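Local coordinates for RagB/SusD domain protein (Flavobacterium johnsoniae, PDB 5J90) that binds chitin as a SusD-like protein of a chitin utilization locus, and probably helps capture chitin chains at the cell surface, at residues A34-N39 with K95-N100; N27-G32 with Y102-K107. All coordinates share one frame; numbering follows the deposited sequence.

Contact 1 of 2, residues A34-N39 with K95-N100; sequences APMFNN and KNVMFN
The short helix 33-37, near the start of the modelled chain, packs here on helix 83-108 of the SusD-like helical fold, with Pro35, Met36 and Asn39 set against Asn96, Val97 and Asn100. The two backbones come close, 4.6 Å between Met36 CA and Val97 CA. At one end two amides stack. The planes of Asn39 and Asn96 lie 12° apart, and Asn39 ND2 sits 3.6 Å from Asn96 CG. The Asn39 amide is also tied to its own segment: ND2 gives a hydrogen bond of 2.8 Å to Pro35 O, in the carbonyl plane and on a lone pair, with an N-H...O angle of 166°. This bond fixes the rotation of the amide, so its flat side stays against Asn96. An alanine here would probably leave Pro35 O without this donor and the Asn96 amide without its stacking partner. Asn100 holds its own amide in a similar way. Its ND2 gives Asn96 O a nearly straight hydrogen bond of 2.8 Å, 178° at the hydrogen. The same ND2 touches the proline ring, 3.4 Å from Pro35 CB. Met36 fills the other end. Its CG lies 3.7 Å from Asn100 CB, and the chain bends at chi3. Its CE ends 3.6 Å from Val97 O and, a little farther off, meets the CG1 methyl of Val97. Val97 CG2 meets the backbone of Asn39. Further out, Asn96 ND2 bonds to Tyr92 O one turn earlier in its helix. Met36 also touches Leu122 of helix 113-134 and both Ala101 and Ile104 of helix 83-108, which places the short helix over this pair of longer ones.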
ATOM      1  N   ALA A  34     -23.103 -25.445 -14.171  1.00 12.62           N
ATOM      2  CA  ALA A  34     -23.053 -24.874 -15.513  1.00 12.67           C
ATOM      3  C   ALA A  34     -22.913 -23.350 -15.530  1.00 12.30           C
ATOM      4  O   ALA A  34     -22.081 -22.820 -16.264  1.00 12.04           O
ATOM      5  CB  ALA A  34     -24.256 -25.334 -16.349  1.00 13.82           C
ATOM      6  N   PRO A  35     -23.729 -22.635 -14.734  1.00 12.58           N
ATOM      7  CA  PRO A  35     -23.574 -21.173 -14.735  1.00 12.50           C
ATOM      8  C   PRO A  35     -22.227 -20.714 -14.163  1.00 12.06           C
ATOM      9  O   PRO A  35     -21.769 -19.636 -14.533  1.00 12.71           O
ATOM     10  CB  PRO A  35     -24.720 -20.676 -13.845  1.00 13.48           C
ATOM     11  CG  PRO A  35     -25.625 -21.837 -13.632  1.00 21.77           C
ATOM     12  CD  PRO A  35     -24.893 -23.098 -13.955  1.00 13.36           C
ATOM     13  N   MET A  36     -21.615 -21.495 -13.276  1.00 11.56           N
ATOM     14  CA  MET A  36     -20.256 -21.163 -12.822  1.00 11.03           C
ATOM     15  C   MET A  36     -19.269 -21.298 -13.982  1.00 11.62           C
ATOM     16  O   MET A  36     -18.526 -20.365 -14.291  1.00 11.42           O
ATOM     17  CB  MET A  36     -19.831 -22.034 -11.638  1.00 10.65           C
ATOM     18  CG  MET A  36     -20.769 -21.932 -10.455  1.00 11.91           C
ATOM     19  SD  MET A  36     -20.167 -22.795  -8.978  1.00 12.29           S
ATOM     20  CE  MET A  36     -18.872 -21.657  -8.444  1.00 12.56           C
ATOM     21  N   PHE A  37     -19.284 -22.453 -14.646  1.00 10.55           N
ATOM     22  CA  PHE A  37     -18.399 -22.709 -15.778  1.00 10.57           C
ATOM     23  C   PHE A  37     -18.559 -21.683 -16.889  1.00  9.96           C
ATOM     24  O   PHE A  37     -17.585 -21.309 -17.546  1.00 11.22           O
ATOM     25  CB  PHE A  37     -18.689 -24.094 -16.376  1.00  9.88           C
ATOM     26  CG  PHE A  37     -18.137 -25.246 -15.575  1.00 11.69           C
ATOM     27  CD1 PHE A  37     -16.789 -25.310 -15.239  1.00 11.33           C
ATOM     28  CD2 PHE A  37     -18.971 -26.284 -15.172  1.00 11.71           C
ATOM     29  CE1 PHE A  37     -16.293 -26.387 -14.520  1.00 12.32           C
ATOM     30  CE2 PHE A  37     -18.478 -27.359 -14.455  1.00 12.20           C
ATOM     31  CZ  PHE A  37     -17.136 -27.411 -14.125  1.00 11.35           C
ATOM     32  N   ASN A  38     -19.796 -21.242 -17.105  1.00  9.81           N
ATOM     33  CA  ASN A  38     -20.114 -20.386 -18.241  1.00  8.98           C
ATOM     34  C   ASN A  38     -19.947 -18.895 -17.977  1.00  9.63           C
ATOM     35  O   ASN A  38     -20.151 -18.080 -18.875  1.00 10.76           O
ATOM     36  CB  ASN A  38     -21.541 -20.655 -18.738  1.00 10.97           C
ATOM     37  CG  ASN A  38     -21.657 -21.960 -19.489  1.00 13.38           C
ATOM     38  OD1 ASN A  38     -20.697 -22.419 -20.112  1.00 17.10           O
ATOM     39  ND2 ASN A  38     -22.830 -22.576 -19.423  1.00 15.74           N
ATOM     40  N   ASN A  39     -19.572 -18.538 -16.750  1.00 10.29           N
ATOM     41  CA  ASN A  39     -19.531 -17.119 -16.376  1.00  9.84           C
ATOM     42  C   ASN A  39     -18.306 -16.656 -15.607  1.00 10.86           C
ATOM     43  O   ASN A  39     -18.310 -15.564 -15.058  1.00 11.84           O
ATOM     44  CB  ASN A  39     -20.810 -16.699 -15.639  1.00 10.09           C
ATOM     45  CG  ASN A  39     -22.034 -16.735 -16.537  1.00 12.37           C
ATOM     46  OD1 ASN A  39     -22.298 -15.791 -17.292  1.00 16.02           O
ATOM     47  ND2 ASN A  39     -22.779 -17.828 -16.473  1.00 11.59           N
ATOM     48  N   LYS A  95     -24.116 -12.945  -9.753  1.00  9.97           N
ATOM     49  CA  LYS A  95     -25.344 -13.653 -10.083  1.00 13.74           C
ATOM     50  C   LYS A  95     -25.080 -15.108 -10.467  1.00 11.92           C
ATOM     51  O   LYS A  95     -25.872 -15.996 -10.150  1.00 14.32           O
ATOM     52  CB  LYS A  95     -26.066 -12.935 -11.224  1.00 14.16           C
ATOM     53  CG  LYS A  95     -27.370 -13.588 -11.664  1.00 26.97           C
ATOM     54  CD  LYS A  95     -28.510 -13.216 -10.733  1.00 32.69           C
ATOM     55  CE  LYS A  95     -29.808 -13.891 -11.154  1.00 34.66           C
ATOM     56  NZ  LYS A  95     -30.938 -13.489 -10.273  1.00 39.49           N
ATOM     57  N   ASN A  96     -23.952 -15.351 -11.127  1.00 11.37           N
ATOM     58  CA  ASN A  96     -23.699 -16.665 -11.720  1.00 12.14           C
ATOM     59  C   ASN A  96     -22.615 -17.481 -11.056  1.00 15.59           C
ATOM     60  O   ASN A  96     -22.744 -18.693 -10.933  1.00 17.35           O
ATOM     61  CB  ASN A  96     -23.389 -16.520 -13.202  1.00 12.83           C
ATOM     62  CG  ASN A  96     -24.573 -16.024 -13.976  1.00 17.77           C
ATOM     63  OD1 ASN A  96     -25.587 -16.713 -14.075  1.00 18.01           O
ATOM     64  ND2 ASN A  96     -24.471 -14.816 -14.507  1.00 17.78           N
ATOM     65  N   VAL A  97     -21.530 -16.839 -10.651  1.00 11.26           N
ATOM     66  CA  VAL A  97     -20.491 -17.574  -9.949  1.00 11.23           C
ATOM     67  C   VAL A  97     -20.776 -17.637  -8.451  1.00 10.80           C
ATOM     68  O   VAL A  97     -20.918 -18.722  -7.880  1.00 11.55           O
ATOM     69  CB  VAL A  97     -19.092 -16.983 -10.218  1.00 11.83           C
ATOM     70  CG1 VAL A  97     -18.047 -17.713  -9.395  1.00 13.60           C
ATOM     71  CG2 VAL A  97     -18.773 -17.075 -11.704  1.00 14.17           C
ATOM     72  N   MET A  98     -20.873 -16.476  -7.805  1.00 11.12           N
ATOM     73  CA  MET A  98     -21.014 -16.464  -6.356  1.00 10.13           C
ATOM     74  C   MET A  98     -22.316 -17.099  -5.883  1.00  9.88           C
ATOM     75  O   MET A  98     -22.312 -17.884  -4.938  1.00 11.09           O
ATOM     76  CB  MET A  98     -20.857 -15.048  -5.784  1.00 10.05           C
ATOM     77  CG  MET A  98     -20.716 -15.020  -4.275  1.00  9.59           C
ATOM     78  SD  MET A  98     -19.150 -15.757  -3.739  1.00 11.11           S
ATOM     79  CE  MET A  98     -19.262 -15.436  -1.976  1.00 14.10           C
ATOM     80  N   PHE A  99     -23.428 -16.760  -6.533  1.00 11.33           N
ATOM     81  CA  PHE A  99     -24.690 -17.313  -6.060  1.00 12.05           C
ATOM     82  C   PHE A  99     -24.696 -18.834  -6.116  1.00 11.19           C
ATOM     83  O   PHE A  99     -25.156 -19.499  -5.188  1.00 11.61           O
ATOM     84  CB  PHE A  99     -25.909 -16.784  -6.811  1.00 14.46           C
ATOM     85  CG  PHE A  99     -27.158 -17.522  -6.447  1.00 16.45           C
ATOM     86  CD1 PHE A  99     -27.811 -17.245  -5.258  1.00 17.72           C
ATOM     87  CD2 PHE A  99     -27.634 -18.547  -7.248  1.00 17.35           C
ATOM     88  CE1 PHE A  99     -28.939 -17.952  -4.890  1.00 21.04           C
ATOM     89  CE2 PHE A  99     -28.769 -19.257  -6.884  1.00 16.90           C
ATOM     90  CZ  PHE A  99     -29.414 -18.962  -5.703  1.00 18.21           C
ATOM     91  N   ASN A 100     -24.184 -19.391  -7.205  1.00 12.75           N
ATOM     92  CA  ASN A 100     -24.178 -20.836  -7.320  1.00 12.87           C
ATOM     93  C   ASN A 100     -23.190 -21.521  -6.387  1.00 14.10           C
ATOM     94  O   ASN A 100     -23.450 -22.615  -5.905  1.00 13.07           O
ATOM     95  CB  ASN A 100     -24.033 -21.272  -8.775  1.00 12.84           C
ATOM     96  CG  ASN A 100     -25.282 -20.980  -9.565  1.00 14.47           C
ATOM     97  OD1 ASN A 100     -26.328 -21.579  -9.319  1.00 17.74           O
ATOM     98  ND2 ASN A 100     -25.194 -20.047 -10.494  1.00 13.02           N
TER

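Contact 2 of 2, residues N27-G32 with Y102-K107; sequences NHIKGG and YDIANK
Lys107 reaches from helix 83-108 to the backbone of His28, and its NZ gives a hydrogen bond of 2.9 Å to His28 O. The C=O...N angle is 154°, with the donor tilted 25° from the carbonyl plane. Beyond CG the lysine chain is extended, which carries the amine across to the other segment. Its foot packs too: Lys107 CB lies 3.7 Å from Ile29 CG1, and the two side chains run past each other in opposite directions. Ile29 CD1 comes up to Lys107 O. Ile29 and Ile104 meet through their branch methyls, CG2 to CG2 at 4.1 Å. Ile104 CD1 rests on the backbone of Gly32, 3.8 Å from Gly32 C. Because Gly32 has no side chain, Ile104 can come this close; a beta carbon there would run into its CG1. In the next shell, Asp103 helps hold the lysine amine. Its OD2 forms a salt bridge of 3.1 Å with Lys107 NZ, met from above the carboxylate plane. Two waters join the segments. One links His28 NE2 to Lys107 O, lying in the plane of the imidazole at its edge. The other donates to Ile29 O and accepts from Lys107 NZ at 3.3 Å. Ile29 CG1 lies against one face of the His28 ring, near its rim. Farther out, Phe115 of helix 113-134 and Tyr112 in the preceding loop touch Ile29. Ile104 also meets Ser119 of helix 113-134 and Phe33 of helix 33-37, so the loop leading into that short helix is set against the last turns of helix 83-108.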
ATOM      1  N   ASN A  27     -28.652 -34.372  -8.387  1.00 42.31           N
ATOM      2  CA  ASN A  27     -29.595 -33.845  -9.369  1.00 44.47           C
ATOM      3  C   ASN A  27     -29.956 -32.391  -9.088  1.00 40.09           C
ATOM      4  O   ASN A  27     -29.885 -31.533  -9.968  1.00 41.41           O
ATOM      5  CB  ASN A  27     -30.863 -34.700  -9.404  1.00 47.45           C
ATOM      6  CG  ASN A  27     -31.110 -35.319 -10.766  1.00 49.76           C
ATOM      7  OD1 ASN A  27     -30.176 -35.555 -11.533  1.00 47.63           O
ATOM      8  ND2 ASN A  27     -32.377 -35.582 -11.075  1.00 51.30           N
ATOM      9  N   HIS A  28     -30.346 -32.124  -7.847  1.00 41.11           N
ATOM     10  CA  HIS A  28     -30.700 -30.778  -7.417  1.00 39.41           C
ATOM     11  C   HIS A  28     -29.452 -29.917  -7.217  1.00 36.68           C
ATOM     12  O   HIS A  28     -29.539 -28.692  -7.138  1.00 37.45           O
ATOM     13  CB  HIS A  28     -31.508 -30.845  -6.120  1.00 41.61           C
ATOM     14  CG  HIS A  28     -30.800 -31.551  -5.004  1.00 44.14           C
ATOM     15  ND1 HIS A  28     -30.328 -32.842  -5.120  1.00 44.51           N
ATOM     16  CD2 HIS A  28     -30.483 -31.147  -3.751  1.00 43.78           C
ATOM     17  CE1 HIS A  28     -29.750 -33.201  -3.987  1.00 49.20           C
ATOM     18  NE2 HIS A  28     -29.831 -32.190  -3.140  1.00 47.09           N
ATOM     19  N   ILE A  29     -28.296 -30.570  -7.145  1.00 31.00           N
ATOM     20  CA  ILE A  29     -27.020 -29.900  -6.902  1.00 28.11           C
ATOM     21  C   ILE A  29     -26.249 -29.647  -8.197  1.00 22.80           C
ATOM     22  O   ILE A  29     -25.656 -28.584  -8.386  1.00 23.89           O
ATOM     23  CB  ILE A  29     -26.137 -30.749  -5.957  1.00 22.33           C
ATOM     24  CG1 ILE A  29     -26.676 -30.686  -4.526  1.00 28.90           C
ATOM     25  CG2 ILE A  29     -24.671 -30.303  -6.007  1.00 22.10           C
ATOM     26  CD1 ILE A  29     -26.040 -31.687  -3.591  1.00 25.90           C
ATOM     27  N   LYS A  30     -26.270 -30.626  -9.093  1.00 20.60           N
ATOM     28  CA  LYS A  30     -25.434 -30.590 -10.287  1.00 18.55           C
ATOM     29  C   LYS A  30     -25.713 -29.403 -11.205  1.00 17.98           C
ATOM     30  O   LYS A  30     -24.810 -28.914 -11.872  1.00 15.92           O
ATOM     31  CB  LYS A  30     -25.566 -31.903 -11.068  1.00 21.07           C
ATOM     32  CG  LYS A  30     -25.026 -33.119 -10.322  1.00 28.06           C
ATOM     33  CD  LYS A  30     -25.305 -34.405 -11.091  1.00 31.24           C
ATOM     34  CE  LYS A  30     -24.858 -35.625 -10.305  1.00 35.17           C
ATOM     35  NZ  LYS A  30     -25.188 -36.888 -11.025  1.00 44.26           N
ATOM     36  N   GLY A  31     -26.961 -28.940 -11.236  1.00 18.05           N
ATOM     37  CA  GLY A  31     -27.362 -27.866 -12.130  1.00 16.03           C
ATOM     38  C   GLY A  31     -26.689 -26.532 -11.852  1.00 16.12           C
ATOM     39  O   GLY A  31     -26.655 -25.644 -12.708  1.00 17.21           O
ATOM     40  N   GLY A  32     -26.144 -26.389 -10.650  1.00 16.27           N
ATOM     41  CA  GLY A  32     -25.500 -25.146 -10.263  1.00 15.88           C
ATOM     42  C   GLY A  32     -24.138 -24.941 -10.904  1.00 13.19           C
ATOM     43  O   GLY A  32     -23.631 -23.813 -10.957  1.00 13.06           O
ATOM     44  N   TYR A 102     -22.623 -20.443  -3.404  1.00 12.13           N
ATOM     45  CA  TYR A 102     -23.380 -20.363  -2.162  1.00 12.96           C
ATOM     46  C   TYR A 102     -24.468 -21.437  -2.125  1.00 12.69           C
ATOM     47  O   TYR A 102     -24.606 -22.168  -1.142  1.00 15.02           O
ATOM     48  CB  TYR A 102     -23.976 -18.955  -2.077  1.00 14.07           C
ATOM     49  CG  TYR A 102     -24.962 -18.684  -0.967  1.00 15.82           C
ATOM     50  CD1 TYR A 102     -24.537 -18.546   0.344  1.00 15.08           C
ATOM     51  CD2 TYR A 102     -26.310 -18.504  -1.243  1.00 18.76           C
ATOM     52  CE1 TYR A 102     -25.432 -18.262   1.367  1.00 18.51           C
ATOM     53  CE2 TYR A 102     -27.216 -18.221  -0.229  1.00 18.08           C
ATOM     54  CZ  TYR A 102     -26.767 -18.100   1.069  1.00 20.14           C
ATOM     55  OH  TYR A 102     -27.658 -17.821   2.086  1.00 26.58           O
ATOM     56  N   ASP A 103     -25.224 -21.527  -3.216  1.00 13.32           N
ATOM     57  CA  ASP A 103     -26.345 -22.455  -3.314  1.00 15.56           C
ATOM     58  C   ASP A 103     -25.852 -23.900  -3.253  1.00 15.37           C
ATOM     59  O   ASP A 103     -26.390 -24.715  -2.508  1.00 15.31           O
ATOM     60  CB  ASP A 103     -27.118 -22.193  -4.610  1.00 14.74           C
ATOM     61  CG  ASP A 103     -28.483 -22.861  -4.636  1.00 18.01           C
ATOM     62  OD1 ASP A 103     -29.168 -22.888  -3.591  1.00 20.06           O
ATOM     63  OD2 ASP A 103     -28.871 -23.343  -5.721  1.00 20.29           O
ATOM     64  N   ILE A 104     -24.817 -24.216  -4.033  1.00 13.03           N
ATOM     65  CA  ILE A 104     -24.235 -25.557  -4.000  1.00 14.60           C
ATOM     66  C   ILE A 104     -23.727 -25.900  -2.599  1.00 15.72           C
ATOM     67  O   ILE A 104     -23.949 -27.009  -2.106  1.00 15.21           O
ATOM     68  CB  ILE A 104     -23.100 -25.731  -5.041  1.00 13.28           C
ATOM     69  CG1 ILE A 104     -23.659 -25.659  -6.462  1.00 14.68           C
ATOM     70  CG2 ILE A 104     -22.372 -27.059  -4.828  1.00 13.71           C
ATOM     71  CD1 ILE A 104     -22.603 -25.434  -7.515  1.00 13.54           C
ATOM     72  N   ALA A 105     -23.060 -24.954  -1.944  1.00 13.43           N
ATOM     73  CA  ALA A 105     -22.545 -25.212  -0.604  1.00 14.13           C
ATOM     74  C   ALA A 105     -23.689 -25.522   0.356  1.00 15.89           C
ATOM     75  O   ALA A 105     -23.604 -26.462   1.153  1.00 16.40           O
ATOM     76  CB  ALA A 105     -21.730 -24.023  -0.105  1.00 14.55           C
ATOM     77  N   ASN A 106     -24.762 -24.740   0.270  1.00 15.32           N
ATOM     78  CA  ASN A 106     -25.907 -24.952   1.153  1.00 16.33           C
ATOM     79  C   ASN A 106     -26.502 -26.349   0.998  1.00 16.92           C
ATOM     80  O   ASN A 106     -26.900 -26.976   1.979  1.00 20.60           O
ATOM     81  CB  ASN A 106     -26.986 -23.892   0.922  1.00 18.11           C
ATOM     82  CG  ASN A 106     -26.531 -22.505   1.319  1.00 20.37           C
ATOM     83  OD1 ASN A 106     -25.637 -22.350   2.150  1.00 19.63           O
ATOM     84  ND2 ASN A 106     -27.142 -21.489   0.724  1.00 19.62           N
ATOM     85  N   LYS A 107     -26.544 -26.838  -0.233  1.00 16.57           N
ATOM     86  CA  LYS A 107     -27.153 -28.133  -0.520  1.00 17.85           C
ATOM     87  C   LYS A 107     -26.204 -29.300  -0.278  1.00 23.83           C
ATOM     88  O   LYS A 107     -26.646 -30.423  -0.021  1.00 21.37           O
ATOM     89  CB  LYS A 107     -27.628 -28.185  -1.973  1.00 22.21           C
ATOM     90  CG  LYS A 107     -28.724 -27.195  -2.343  1.00 20.99           C
ATOM     91  CD  LYS A 107     -28.954 -27.222  -3.848  1.00 23.70           C
ATOM     92  CE  LYS A 107     -30.006 -26.225  -4.292  1.00 25.83           C
ATOM     93  NZ  LYS A 107     -30.131 -26.197  -5.782  1.00 23.51           N
TER
HETATM   94  O   HOH W   1     -29.127 -31.337  -0.527  1.00 37.38           O
HETATM   95  O   HOH W   2     -27.244 -26.294  -7.325  1.00 31.28           O

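Overall arrangement
Both contacts lay the N-terminal part of the modelled chain along helix 83-108, and their centres are 11 Å apart. Both are partly buried; contact 1 lies nearer the chain's centre, about 18 Å from it between centres, against about 27 Å for contact 2. It uses the short helix, close backbones, stacked amides and a methionine; its asparagines bond to carbonyls of their own side and not across the contact. Contact 2 joins a loop and 3-10 turn to the C-terminal end of the long helix. Its isoleucines are buried, but a lysine, a histidine and waters lie at its outer side. The two meet where Met36 SD touches Ile104 CD1 and Asn100 CB packs on Gly32 O.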